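Local coordinates for two-domain protein containing predicted PHP-like metal-dependent phosphoesterase (Bacteroides vulgatus ATCC 8482, PDB 3E38), which binds zinc ions and is predicted to act as a metal-dependent phosphoesterase of the PHP family, at residues D22-S27 with I190-I195; D49-T54 with I86-G91; T18-F23 with R211-V216. All blocks are in the same frame, centred on the assembly; numbering follows the deposited sequence.

Overall arrangement
All three contacts are buried. They meet in the mixed sheet of the PHP-like domain. The centre of contact 3 is about 5 Å from the centre of the chain, nearer than the other two, and the contact pairs strand 17-22 with strand 213-218. On the other flank of strand 17-22 comes strand 50-56, and contact 2 pairs that strand in parallel with 87-95. Contact 1 takes up the chain where strand 17-22 ends and shares Asp22 and Phe23 with contact 3. The chemistry changes along the way. Contacts 2 and 3 are mainly backbone bonds and apolar packing. Contact 1 holds histidine and aspartate ligands around zinc. Asp22 bonds Ser193 in contact 1 and Arg211 in contact 3.

Contact 1. Residues D22-S27 with I190-I195; sequences DFHMHS and IGTSDI. With ZN (zinc ion), chain I.
Ile190 meets Phe23 through its CD1, which lies 4.2 Å from CD2 of the ring. The two side chains cross at about a right angle. Thr192, at the end of strand 188-192, turns its side chain against His24. Thr192 OG1 is 3.3 Å from His24 CB. The polar partner of this hydroxyl is Glu167 OE2, which also bonds His24 ND1 and so helps to fix the rotation of the imidazole. Ser193 then grips the carboxylate of Asp22 twice. Ser193 N donates to Asp22 OD1 at 3.0 Å, on its syn side but 31° out of the carboxylate plane. Ser193 OG donates to the syn lone pair of Asp22 OD2 at 2.6 Å. The same OG accepts from Ile195 N, which makes an ST turn. Asp194 N donates to His24 O from above the carbonyl plane. CG of Asp194 is anti to its backbone N (chi1 -160°) and lies over the His24 ring, toward the rim; the two side chains lie side by side, pointing the same way. Asp194 CB makes a CH-pi contact over the imidazole face. Asp194 OD1 binds the zinc ion at 2.5 Å, while OD2 is held by Asn170. His24 NE2 and His26 NE2 each bind the zinc at 2.2 Å; they come from the His-x-His sequence that follows strand 17-22, a motif characteristic of PHP domains. Ile195 O accepts from His26 N. Ile195 CG2 packs tightly on CB of Met25, which is a selenomethionine, at 3.4 Å. Glu93 and a water are also on the metal. The carboxylates of Asp194 and Glu93 would partly balance the zinc charge, and the metal would probably polarise that water, consistent with a hydrolytic site.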
# COMPACT_ATOMS: atom_id res chain seq x y z
N ASP B 22 18.05 17.39 2.60
CA ASP B 22 18.54 16.40 3.59
C ASP B 22 20.04 16.62 3.76
O ASP B 22 20.86 16.28 2.90
CB ASP B 22 18.21 14.98 3.15
CG ASP B 22 18.41 13.95 4.24
OD1 ASP B 22 18.74 14.37 5.37
OD2 ASP B 22 18.23 12.73 3.95
N PHE B 23 20.39 17.22 4.89
CA PHE B 23 21.77 17.68 5.10
C PHE B 23 22.64 16.73 5.90
O PHE B 23 23.66 17.11 6.46
CB PHE B 23 21.73 19.04 5.81
CG PHE B 23 21.06 20.14 5.02
CD1 PHE B 23 21.55 20.51 3.78
CD2 PHE B 23 20.01 20.85 5.55
CE1 PHE B 23 20.99 21.53 3.08
CE2 PHE B 23 19.43 21.87 4.85
CZ PHE B 23 19.91 22.21 3.61
N HIS B 24 22.20 15.48 5.99
CA HIS B 24 22.87 14.50 6.85
C HIS B 24 22.53 13.08 6.45
O HIS B 24 21.42 12.60 6.60
CB HIS B 24 22.43 14.75 8.29
CG HIS B 24 23.19 13.99 9.32
ND1 HIS B 24 23.19 14.38 10.65
CD2 HIS B 24 24.04 12.94 9.23
CE1 HIS B 24 23.97 13.57 11.34
NE2 HIS B 24 24.49 12.69 10.51
N MSE B 25 23.53 12.42 5.91
CA MSE B 25 23.37 11.05 5.49
C MSE B 25 24.72 10.40 5.29
O MSE B 25 25.74 11.09 5.23
CB MSE B 25 22.56 11.01 4.21
CG MSE B 25 23.24 11.60 3.03
SE MSE B 25 22.04 11.79 1.49
CE MSE B 25 20.78 12.95 2.33
N HIS B 26 24.66 9.09 5.08
CA HIS B 26 25.84 8.22 4.99
C HIS B 26 25.84 7.16 3.93
O HIS B 26 24.81 6.71 3.49
CB HIS B 26 26.03 7.53 6.33
CG HIS B 26 26.16 8.49 7.46
ND1 HIS B 26 27.38 8.97 7.90
CD2 HIS B 26 25.22 9.08 8.23
CE1 HIS B 26 27.18 9.79 8.91
NE2 HIS B 26 25.87 9.86 9.14
N SER B 27 27.06 6.84 3.50
CA SER B 27 27.31 5.79 2.49
C SER B 27 28.34 4.82 3.06
O SER B 27 28.76 4.94 4.19
CB SER B 27 27.80 6.35 1.16
OG SER B 27 29.19 6.73 1.15
N ILE B 190 17.00 22.58 12.00
CA ILE B 190 17.33 21.59 10.99
C ILE B 190 16.64 20.24 11.17
O ILE B 190 16.44 19.76 12.27
CB ILE B 190 18.85 21.30 10.94
CG1 ILE B 190 19.66 22.52 10.55
CG2 ILE B 190 19.16 20.20 9.86
CD1 ILE B 190 19.49 22.94 9.10
N GLY B 191 16.35 19.61 10.06
CA GLY B 191 15.80 18.27 10.12
C GLY B 191 16.38 17.38 9.04
O GLY B 191 16.35 17.72 7.85
N THR B 192 16.88 16.24 9.46
CA THR B 192 17.57 15.33 8.54
C THR B 192 17.24 13.87 8.77
O THR B 192 16.61 13.51 9.75
CB THR B 192 19.07 15.49 8.65
OG1 THR B 192 19.50 14.95 9.89
CG2 THR B 192 19.47 16.97 8.61
N SER B 193 17.68 13.05 7.82
CA SER B 193 17.42 11.63 7.87
C SER B 193 18.51 10.93 8.67
O SER B 193 18.23 10.10 9.50
CB SER B 193 17.36 11.00 6.47
OG SER B 193 18.60 10.95 5.82
N ASP B 194 19.75 11.31 8.45
CA ASP B 194 20.86 10.61 9.08
C ASP B 194 20.82 9.16 8.60
O ASP B 194 21.18 8.21 9.29
CB ASP B 194 20.77 10.73 10.62
CG ASP B 194 22.11 10.46 11.29
OD1 ASP B 194 23.03 10.03 10.55
OD2 ASP B 194 22.27 10.72 12.53
N ILE B 195 20.37 9.01 7.36
CA ILE B 195 20.20 7.68 6.74
C ILE B 195 21.49 6.89 6.58
O ILE B 195 22.46 7.42 6.10
CB ILE B 195 19.41 7.77 5.39
CG1 ILE B 195 19.00 6.37 4.94
CG2 ILE B 195 20.17 8.60 4.33
CD1 ILE B 195 17.81 5.81 5.79
ZN ZN I . 25.32 10.75 11.10
O HOH W 1 24.97 11.41 13.08

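Contact 2. Residues D49-T54 with I86-G91; sequences DAISLT and ILLIKG
Ala50 and Leu87 face each other on one side of the sheet, with Ala50 CB 3.7 Å from Leu87 CB. Ile89 reaches the same methyl with its CD1, 4.4 Å from Ala50 CB. Ile226 of helix 223-231 covers this side. On the other side, Ile51 meets Leu88. The Ile51 CG1 branch stands between the backbone N and the carbonyl carbon (chi1 66°), and it touches two residues of 86-91. Ile51 CG1 is 4.0 Å from Leu88 CD1, and the two side chains cross obliquely. Ile86 CG2 reaches the same Ile51 CG1, at 4.1 Å. Cys77 of helix 72-83 packs on Leu88 here. The two strands are the parallel neighbours of a beta-alpha-beta crossover: strand 50-56, helix 72-83, strand 87-95. This alternation of strand and helix is consistent with the distorted beta-alpha barrel of PHP domains. Backbone bonds run from Leu87 N to Asp49 O, from Ile51 N to Leu87 O and from Ile89 N to Ile51 O. Farther on, side chain and water take over. Ser52 OG, anti to its backbone N (chi1 -175°), donates to Ile89 O at 2.7 Å from above the carbonyl plane. Ser52 CB also packs near Ile89 CB. Water 3 accepts from Leu53 N and donates to Ile89 O at 2.8 Å, so this buried carbonyl oxygen takes two bonds from side chain and solvent. Water 2 accepts from Gly91 N at 2.8 Å and donates to Leu53 O. Gly91 passes close to Ser52; a side chain there would probably run into Ser52 OG as it now stands. Level with Gly91, Thr54 sets CB and CG2 near the glycine carbonyl carbon, while its OG1 bonds Met25 N.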
# COMPACT_ATOMS: atom_id res chain seq x y z
N ASP B 49 15.53 18.34 -3.41
CA ASP B 49 16.25 19.30 -4.25
C ASP B 49 17.76 19.32 -3.98
O ASP B 49 18.59 19.66 -4.85
CB ASP B 49 15.71 20.70 -3.99
CG ASP B 49 14.26 20.84 -4.42
OD1 ASP B 49 13.96 20.59 -5.60
OD2 ASP B 49 13.44 21.25 -3.59
N ALA B 50 18.10 18.97 -2.76
CA ALA B 50 19.47 19.07 -2.30
C ALA B 50 19.78 18.10 -1.17
O ALA B 50 18.93 17.76 -0.32
CB ALA B 50 19.78 20.53 -1.89
N ILE B 51 21.04 17.69 -1.17
CA ILE B 51 21.54 16.78 -0.17
C ILE B 51 22.97 17.04 0.14
O ILE B 51 23.67 17.67 -0.59
CB ILE B 51 21.49 15.28 -0.67
CG1 ILE B 51 22.44 15.07 -1.84
CG2 ILE B 51 20.07 14.86 -1.06
CD1 ILE B 51 22.50 13.61 -2.36
N SER B 52 23.39 16.54 1.28
CA SER B 52 24.77 16.55 1.66
C SER B 52 25.12 15.17 2.22
O SER B 52 24.56 14.76 3.25
CB SER B 52 25.03 17.63 2.72
OG SER B 52 26.41 17.75 3.05
N LEU B 53 26.00 14.46 1.52
CA LEU B 53 26.51 13.16 1.98
C LEU B 53 27.61 13.52 2.98
O LEU B 53 28.72 13.98 2.62
CB LEU B 53 27.01 12.33 0.81
CG LEU B 53 27.37 10.86 0.96
CD1 LEU B 53 26.32 10.08 1.72
CD2 LEU B 53 27.59 10.24 -0.44
N THR B 54 27.25 13.39 4.26
CA THR B 54 28.08 13.81 5.36
C THR B 54 28.67 12.64 6.11
O THR B 54 28.22 12.30 7.19
CB THR B 54 27.27 14.67 6.34
OG1 THR B 54 26.29 13.86 6.99
CG2 THR B 54 26.62 15.83 5.61
N ILE B 86 19.97 17.31 -8.85
CA ILE B 86 20.09 17.42 -7.37
C ILE B 86 21.33 18.23 -7.04
O ILE B 86 22.40 18.03 -7.63
CB ILE B 86 20.20 16.03 -6.67
CG1 ILE B 86 19.05 15.10 -7.10
CG2 ILE B 86 20.28 16.15 -5.11
CD1 ILE B 86 17.65 15.70 -7.01
N LEU B 87 21.14 19.19 -6.14
CA LEU B 87 22.19 20.06 -5.61
C LEU B 87 22.96 19.31 -4.55
O LEU B 87 22.35 18.80 -3.60
CB LEU B 87 21.62 21.38 -5.00
CG LEU B 87 20.85 22.35 -5.92
CD1 LEU B 87 20.23 23.50 -5.11
CD2 LEU B 87 21.70 22.92 -7.06
N LEU B 88 24.28 19.30 -4.69
CA LEU B 88 25.17 18.53 -3.83
C LEU B 88 26.09 19.41 -3.01
O LEU B 88 27.03 20.00 -3.50
CB LEU B 88 25.94 17.52 -4.69
CG LEU B 88 26.82 16.40 -4.17
CD1 LEU B 88 26.06 15.33 -3.43
CD2 LEU B 88 27.53 15.78 -5.35
N ILE B 89 25.79 19.47 -1.73
CA ILE B 89 26.52 20.24 -0.73
C ILE B 89 27.53 19.28 -0.10
O ILE B 89 27.19 18.23 0.48
CB ILE B 89 25.53 20.80 0.33
CG1 ILE B 89 24.45 21.62 -0.36
CG2 ILE B 89 26.23 21.60 1.51
CD1 ILE B 89 23.20 21.82 0.53
N LYS B 90 28.79 19.62 -0.26
CA LYS B 90 29.89 18.89 0.35
C LYS B 90 29.83 19.07 1.87
O LYS B 90 29.66 20.17 2.41
CB LYS B 90 31.23 19.39 -0.20
CG LYS B 90 32.43 18.76 0.53
CD LYS B 90 33.78 19.27 -0.01
CE LYS B 90 34.32 18.40 -1.14
NZ LYS B 90 34.82 17.11 -0.62
N GLY B 91 29.95 17.96 2.58
CA GLY B 91 29.92 18.02 4.03
C GLY B 91 30.45 16.77 4.63
O GLY B 91 30.73 15.76 3.93
O HOH W 2 30.23 15.55 1.10
O HOH W 3 27.93 15.68 -0.47

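Contact 3. Residues T18-F23 with R211-V216; sequences TLKCDF and RTMTFV
Arg211 forms a salt bridge with Asp22 just beyond the antiparallel pairing of strands 17-22 and 213-218 in the sheet of the PHP-like domain. Leu19 with Val216 and Cys21 with Thr214 are hydrogen-bonded pairs; Lys20 with Phe215, between them, is a non-hydrogen-bonded pair. From CB, the Arg211 chain runs out through CG to CD, which lies 3.3 Å from Asp22 OD2. There it bends (chi3 78°), and NE and CZ pass the same oxygen at longer range. NH1 at the tip donates to the anti lone pair of Asp22 OD2, at 2.7 Å. The oxygen lies in the guanidinium plane, with the carboxylate turned 85° to it. NH2 is bridged to Asp46. An alanine here would probably leave Asp22 and Asp46 without this shared cationic partner, and the Asp22 carboxylate with the two bonds from Ser193 but no neutralising charge from Arg211. Lys20 CB meets the selenium of Met213, a selenomethionine, at 3.9 Å, and its CG touches the Phe215 ring. On the opposite face of the sheet, Val216 CG2 lies 3.7 Å from Cys21 SG and also meets the edge of the Phe23 ring, 3.9 Å from its CZ.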
# COMPACT_ATOMS: atom_id res chain seq x y z
N THR B 18 10.43 27.12 -2.14
CA THR B 18 10.59 26.05 -1.13
C THR B 18 11.38 24.86 -1.67
O THR B 18 10.99 24.12 -2.61
CB THR B 18 9.21 25.58 -0.49
OG1 THR B 18 8.58 26.67 0.21
CG2 THR B 18 9.42 24.40 0.49
N LEU B 19 12.53 24.69 -1.05
CA LEU B 19 13.41 23.58 -1.40
C LEU B 19 13.42 22.52 -0.29
O LEU B 19 13.36 22.82 0.96
CB LEU B 19 14.81 24.14 -1.66
CG LEU B 19 14.93 25.26 -2.71
CD1 LEU B 19 16.36 25.84 -2.70
CD2 LEU B 19 14.48 24.75 -4.15
N LYS B 20 13.46 21.28 -0.74
CA LYS B 20 13.42 20.12 0.19
C LYS B 20 14.79 19.50 0.29
O LYS B 20 15.35 18.99 -0.70
CB LYS B 20 12.33 19.12 -0.21
CG LYS B 20 10.93 19.74 -0.44
CD LYS B 20 10.69 19.99 -1.92
CE LYS B 20 9.37 20.67 -2.20
NZ LYS B 20 9.03 20.77 -3.65
N CYS B 21 15.38 19.62 1.48
CA CYS B 21 16.77 19.21 1.66
C CYS B 21 17.03 18.25 2.81
O CYS B 21 16.31 18.26 3.81
CB CYS B 21 17.62 20.47 1.86
SG CYS B 21 17.29 21.80 0.68
N ASP B 22 18.05 17.39 2.60
CA ASP B 22 18.54 16.40 3.59
C ASP B 22 20.04 16.62 3.76
O ASP B 22 20.86 16.28 2.90
CB ASP B 22 18.21 14.98 3.15
CG ASP B 22 18.41 13.95 4.24
OD1 ASP B 22 18.74 14.37 5.37
OD2 ASP B 22 18.23 12.73 3.95
N PHE B 23 20.39 17.22 4.89
CA PHE B 23 21.77 17.68 5.10
C PHE B 23 22.64 16.73 5.90
O PHE B 23 23.66 17.11 6.46
CB PHE B 23 21.73 19.04 5.81
CG PHE B 23 21.06 20.14 5.02
CD1 PHE B 23 21.55 20.51 3.78
CD2 PHE B 23 20.01 20.85 5.55
CE1 PHE B 23 20.99 21.53 3.08
CE2 PHE B 23 19.43 21.87 4.85
CZ PHE B 23 19.91 22.21 3.61
N ARG B 211 10.96 10.72 4.56
CA ARG B 211 12.21 10.92 5.24
C ARG B 211 12.16 12.24 5.96
O ARG B 211 11.62 13.19 5.43
CB ARG B 211 13.40 10.89 4.28
CG ARG B 211 13.69 12.21 3.56
CD ARG B 211 15.12 12.24 3.04
NE ARG B 211 15.22 11.47 1.82
CZ ARG B 211 16.34 11.09 1.24
NH1 ARG B 211 17.50 11.39 1.78
NH2 ARG B 211 16.28 10.39 0.12
N THR B 212 12.69 12.28 7.17
CA THR B 212 12.80 13.54 7.92
C THR B 212 13.67 14.48 7.11
O THR B 212 14.70 14.10 6.57
CB THR B 212 13.35 13.28 9.31
OG1 THR B 212 12.41 12.44 9.98
CG2 THR B 212 13.56 14.56 10.11
N MSE B 213 13.23 15.70 6.97
CA MSE B 213 13.97 16.61 6.13
C MSE B 213 13.79 18.05 6.51
O MSE B 213 13.16 18.35 7.49
CB MSE B 213 13.47 16.44 4.68
CG MSE B 213 12.02 16.90 4.47
SE MSE B 213 11.40 16.59 2.64
CE MSE B 213 11.35 14.64 2.73
N THR B 214 14.38 18.93 5.71
CA THR B 214 14.27 20.39 5.97
C THR B 214 13.72 21.15 4.79
O THR B 214 14.15 21.00 3.65
CB THR B 214 15.63 21.05 6.35
OG1 THR B 214 16.22 20.36 7.44
CG2 THR B 214 15.48 22.50 6.70
N PHE B 215 12.69 21.92 5.08
CA PHE B 215 12.17 22.86 4.10
C PHE B 215 13.03 24.13 4.20
O PHE B 215 13.15 24.74 5.30
CB PHE B 215 10.69 23.23 4.32
CG PHE B 215 9.74 22.12 4.08
CD1 PHE B 215 10.14 21.00 3.38
CD2 PHE B 215 8.40 22.24 4.46
CE1 PHE B 215 9.25 19.96 3.14
CE2 PHE B 215 7.49 21.21 4.22
CZ PHE B 215 7.92 20.07 3.56
N VAL B 216 13.63 24.49 3.07
CA VAL B 216 14.48 25.69 2.96
C VAL B 216 13.83 26.72 2.02
O VAL B 216 13.58 26.44 0.84
CB VAL B 216 15.93 25.36 2.49
CG1 VAL B 216 16.84 26.60 2.54
CG2 VAL B 216 16.56 24.24 3.34